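Local coordinates for cytokinesis protein 2 (Saccharomyces cerevisiae, PDB 4WPE), which helps drive cytokinesis by forming rings at the septins and the medial actin ring and remodelling the cytoskeleton, here as its phospholipid-binding F-BAR domain, at residues R47-L58 with R92-L103. Sequence-based numbering, arbitrary orientation.
Sequences RSELEKDYARRL and RAQSHSKQSEIL
Helices 47-58 and 92-103 run antiparallel at 157°, their axes 7.9 Å apart, a close approach made possible by small residues: Ala55 CA lies 4.4 Å from Ala93 CA, and Ser48 CA 4.8 Å from Ser100 CA. Ser100 turns its short hydroxyl onto the other backbone, OG donating to Ser48 O at 2.8 Å, although that carbonyl already accepts the helical bond from Lys52 N. Between these two approaches Glu51 is a knob in the hole formed by His96, Gln99, Ser100 and Leu103. A bend at chi2 (-65°) brings OE1 to His96 ND1, which donates at 2.6 Å, while OE2 pairs with Arg47 NH1. That guanidinium nitrogen also donates to Gln99 OE1, bridging acid and amide. Tyr54 lays CE2 over the centre of the imidazole, and its OH accepts from Arg92 NH1 at 3.0 Å, in the guanidinium plane. Leu58 CD2 sits over one guanidinium face, toward the rim. Arg92 has salt bridges to Glu89 and Glu248, and Glu248 also hydrogen-bonds His96 NE2. Tyr54 OH and Glu51 OE2 bond reciprocally with Glu51 and Tyr54 of the second subunit. Buried charges are thus paired within a polar network tying this F-BAR helix pair to its dimer interface, and the surrounding carboxylates would probably favour a protonated His96.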
# COMPACT_ATOMS: atom_id res chain seq x y z
N ARG A 47 4.21 -3.21 10.11
CA ARG A 47 4.48 -2.83 8.73
C ARG A 47 4.47 -4.05 7.81
O ARG A 47 3.96 -3.99 6.69
CB ARG A 47 5.82 -2.10 8.64
CG ARG A 47 6.30 -1.83 7.23
CD ARG A 47 5.62 -0.63 6.62
NE ARG A 47 6.55 0.15 5.82
CZ ARG A 47 6.87 -0.13 4.56
NH1 ARG A 47 6.32 -1.18 3.96
NH2 ARG A 47 7.73 0.64 3.90
N SER A 48 5.02 -5.16 8.29
CA SER A 48 5.02 -6.41 7.53
C SER A 48 3.60 -6.91 7.32
O SER A 48 3.23 -7.31 6.21
CB SER A 48 5.84 -7.48 8.26
OG SER A 48 5.01 -8.26 9.10
N GLU A 49 2.80 -6.87 8.38
CA GLU A 49 1.43 -7.35 8.34
C GLU A 49 0.59 -6.47 7.42
O GLU A 49 -0.38 -6.93 6.82
CB GLU A 49 0.83 -7.38 9.75
N LEU A 50 0.97 -5.20 7.31
CA LEU A 50 0.26 -4.24 6.48
C LEU A 50 0.46 -4.52 4.99
O LEU A 50 -0.49 -4.47 4.21
CB LEU A 50 0.72 -2.81 6.80
CG LEU A 50 0.16 -1.68 5.93
CD1 LEU A 50 -1.35 -1.61 6.06
CD2 LEU A 50 0.80 -0.35 6.30
N GLU A 51 1.70 -4.81 4.61
CA GLU A 51 2.03 -5.05 3.21
C GLU A 51 1.41 -6.35 2.70
O GLU A 51 1.05 -6.46 1.53
CB GLU A 51 3.55 -5.08 3.02
CG GLU A 51 4.25 -3.76 3.29
CD GLU A 51 3.85 -2.66 2.31
OE1 GLU A 51 3.41 -2.99 1.19
OE2 GLU A 51 3.98 -1.47 2.66
N LYS A 52 1.30 -7.34 3.58
CA LYS A 52 0.69 -8.61 3.23
C LYS A 52 -0.78 -8.41 2.88
O LYS A 52 -1.26 -8.94 1.88
CB LYS A 52 0.84 -9.62 4.37
CG LYS A 52 0.25 -10.99 4.07
CD LYS A 52 0.07 -11.79 5.35
CE LYS A 52 -0.48 -13.17 5.05
NZ LYS A 52 -0.62 -14.00 6.28
N ASP A 53 -1.48 -7.63 3.69
CA ASP A 53 -2.89 -7.37 3.45
C ASP A 53 -3.08 -6.51 2.21
O ASP A 53 -4.06 -6.67 1.48
CB ASP A 53 -3.52 -6.69 4.67
CG ASP A 53 -3.34 -7.49 5.94
OD1 ASP A 53 -2.97 -8.68 5.84
OD2 ASP A 53 -3.56 -6.93 7.03
N TYR A 54 -2.15 -5.59 1.97
CA TYR A 54 -2.20 -4.75 0.78
C TYR A 54 -2.04 -5.59 -0.48
O TYR A 54 -2.79 -5.44 -1.44
CB TYR A 54 -1.13 -3.66 0.83
CG TYR A 54 -1.18 -2.69 -0.32
CD1 TYR A 54 -2.06 -1.61 -0.31
CD2 TYR A 54 -0.35 -2.85 -1.43
CE1 TYR A 54 -2.10 -0.72 -1.38
CE2 TYR A 54 -0.39 -1.96 -2.49
CZ TYR A 54 -1.27 -0.90 -2.46
OH TYR A 54 -1.30 -0.02 -3.52
N ALA A 55 -1.05 -6.48 -0.47
CA ALA A 55 -0.79 -7.34 -1.62
C ALA A 55 -1.95 -8.30 -1.85
O ALA A 55 -2.39 -8.50 -2.99
CB ALA A 55 0.50 -8.12 -1.43
N ARG A 56 -2.45 -8.89 -0.77
CA ARG A 56 -3.53 -9.86 -0.87
C ARG A 56 -4.82 -9.22 -1.37
O ARG A 56 -5.54 -9.80 -2.18
CB ARG A 56 -3.77 -10.55 0.47
CG ARG A 56 -2.73 -11.62 0.83
CD ARG A 56 -1.97 -12.11 -0.40
NE ARG A 56 -1.24 -13.35 -0.15
CZ ARG A 56 -1.69 -14.56 -0.44
NH1 ARG A 56 -2.88 -14.71 -1.01
NH2 ARG A 56 -0.95 -15.63 -0.16
N ARG A 57 -5.11 -8.02 -0.89
CA ARG A 57 -6.34 -7.33 -1.28
C ARG A 57 -6.23 -6.72 -2.67
O ARG A 57 -7.22 -6.59 -3.38
CB ARG A 57 -6.70 -6.24 -0.26
CG ARG A 57 -8.10 -5.72 -0.43
CD ARG A 57 -8.45 -4.71 0.65
NE ARG A 57 -9.56 -3.85 0.24
CZ ARG A 57 -10.05 -2.86 0.98
NH1 ARG A 57 -9.53 -2.62 2.17
NH2 ARG A 57 -11.05 -2.13 0.52
N LEU A 58 -5.01 -6.35 -3.06
CA LEU A 58 -4.77 -5.85 -4.41
C LEU A 58 -4.92 -6.99 -5.41
O LEU A 58 -5.46 -6.80 -6.51
CB LEU A 58 -3.38 -5.22 -4.53
CG LEU A 58 -3.03 -4.63 -5.90
CD1 LEU A 58 -3.98 -3.51 -6.26
CD2 LEU A 58 -1.59 -4.15 -5.93
N ARG A 92 2.77 -5.16 -8.93
CA ARG A 92 2.88 -4.43 -7.67
C ARG A 92 2.49 -5.33 -6.51
O ARG A 92 3.17 -5.35 -5.48
CB ARG A 92 2.01 -3.17 -7.68
CG ARG A 92 2.42 -2.12 -8.69
CD ARG A 92 1.87 -0.75 -8.33
NE ARG A 92 0.42 -0.74 -8.17
CZ ARG A 92 -0.21 -0.66 -7.00
NH1 ARG A 92 0.49 -0.58 -5.87
NH2 ARG A 92 -1.53 -0.65 -6.96
N ALA A 93 1.39 -6.05 -6.68
CA ALA A 93 0.90 -6.98 -5.67
C ALA A 93 1.99 -7.97 -5.26
O ALA A 93 2.27 -8.14 -4.08
CB ALA A 93 -0.33 -7.71 -6.17
N GLN A 94 2.61 -8.60 -6.25
CA GLN A 94 3.70 -9.54 -6.00
C GLN A 94 4.89 -8.84 -5.34
O GLN A 94 5.58 -9.42 -4.51
CB GLN A 94 4.15 -10.21 -7.30
N SER A 95 5.10 -7.58 -5.70
CA SER A 95 6.24 -6.82 -5.18
C SER A 95 6.04 -6.45 -3.72
O SER A 95 6.98 -6.50 -2.92
CB SER A 95 6.46 -5.56 -6.02
OG SER A 95 7.56 -4.82 -5.53
N HIS A 96 4.82 -6.06 -3.37
CA HIS A 96 4.49 -5.75 -1.98
C HIS A 96 4.46 -7.03 -1.15
O HIS A 96 4.83 -7.02 0.02
CB HIS A 96 3.15 -5.03 -1.88
CG HIS A 96 3.20 -3.59 -2.29
ND1 HIS A 96 3.05 -2.56 -1.39
CD2 HIS A 96 3.38 -3.01 -3.50
CE1 HIS A 96 3.14 -1.40 -2.03
NE2 HIS A 96 3.34 -1.65 -3.30
N SER A 97 4.03 -8.12 -1.77
CA SER A 97 3.98 -9.41 -1.08
C SER A 97 5.38 -9.89 -0.75
O SER A 97 5.63 -10.38 0.35
CB SER A 97 3.25 -10.45 -1.93
OG SER A 97 3.19 -11.69 -1.25
N LYS A 98 6.29 -9.75 -1.71
CA LYS A 98 7.68 -10.13 -1.49
C LYS A 98 8.32 -9.22 -0.45
O LYS A 98 9.10 -9.68 0.39
CB LYS A 98 8.46 -10.07 -2.81
CG LYS A 98 9.97 -10.18 -2.65
CD LYS A 98 10.70 -9.85 -3.94
CE LYS A 98 12.20 -9.83 -3.72
NZ LYS A 98 12.95 -9.61 -4.99
N GLN A 99 7.97 -7.94 -0.49
CA GLN A 99 8.46 -6.97 0.49
C GLN A 99 7.97 -7.33 1.89
O GLN A 99 8.71 -7.21 2.86
CB GLN A 99 7.99 -5.56 0.12
CG GLN A 99 8.74 -4.45 0.84
CD GLN A 99 7.98 -3.14 0.82
OE1 GLN A 99 7.07 -2.92 1.63
NE2 GLN A 99 8.33 -2.26 -0.11
N SER A 100 6.72 -7.79 1.97
CA SER A 100 6.13 -8.19 3.24
C SER A 100 6.90 -9.33 3.89
O SER A 100 7.18 -9.30 5.08
CB SER A 100 4.67 -8.60 3.04
OG SER A 100 4.11 -9.12 4.23
N GLU A 101 7.23 -10.34 3.09
CA GLU A 101 7.93 -11.51 3.60
C GLU A 101 9.35 -11.17 4.07
O GLU A 101 9.80 -11.68 5.09
CB GLU A 101 7.97 -12.61 2.54
CG GLU A 101 6.60 -12.97 1.98
CD GLU A 101 6.65 -13.99 0.86
OE1 GLU A 101 7.74 -14.19 0.28
OE2 GLU A 101 5.60 -14.59 0.55
N ILE A 102 10.04 -10.30 3.34
CA ILE A 102 11.37 -9.85 3.76
C ILE A 102 11.28 -9.16 5.11
O ILE A 102 12.15 -9.33 5.98
CB ILE A 102 12.00 -8.89 2.74
CG1 ILE A 102 12.28 -9.61 1.42
CG2 ILE A 102 13.30 -8.29 3.28
CD1 ILE A 102 12.81 -8.70 0.33
N LEU A 103 10.23 -8.38 5.29
CA LEU A 103 10.04 -7.63 6.52
C LEU A 103 9.82 -8.55 7.72
O LEU A 103 10.41 -8.35 8.77
CB LEU A 103 8.88 -6.64 6.39
CG LEU A 103 9.18 -5.39 5.55
CD1 LEU A 103 7.90 -4.69 5.11
CD2 LEU A 103 10.07 -4.42 6.31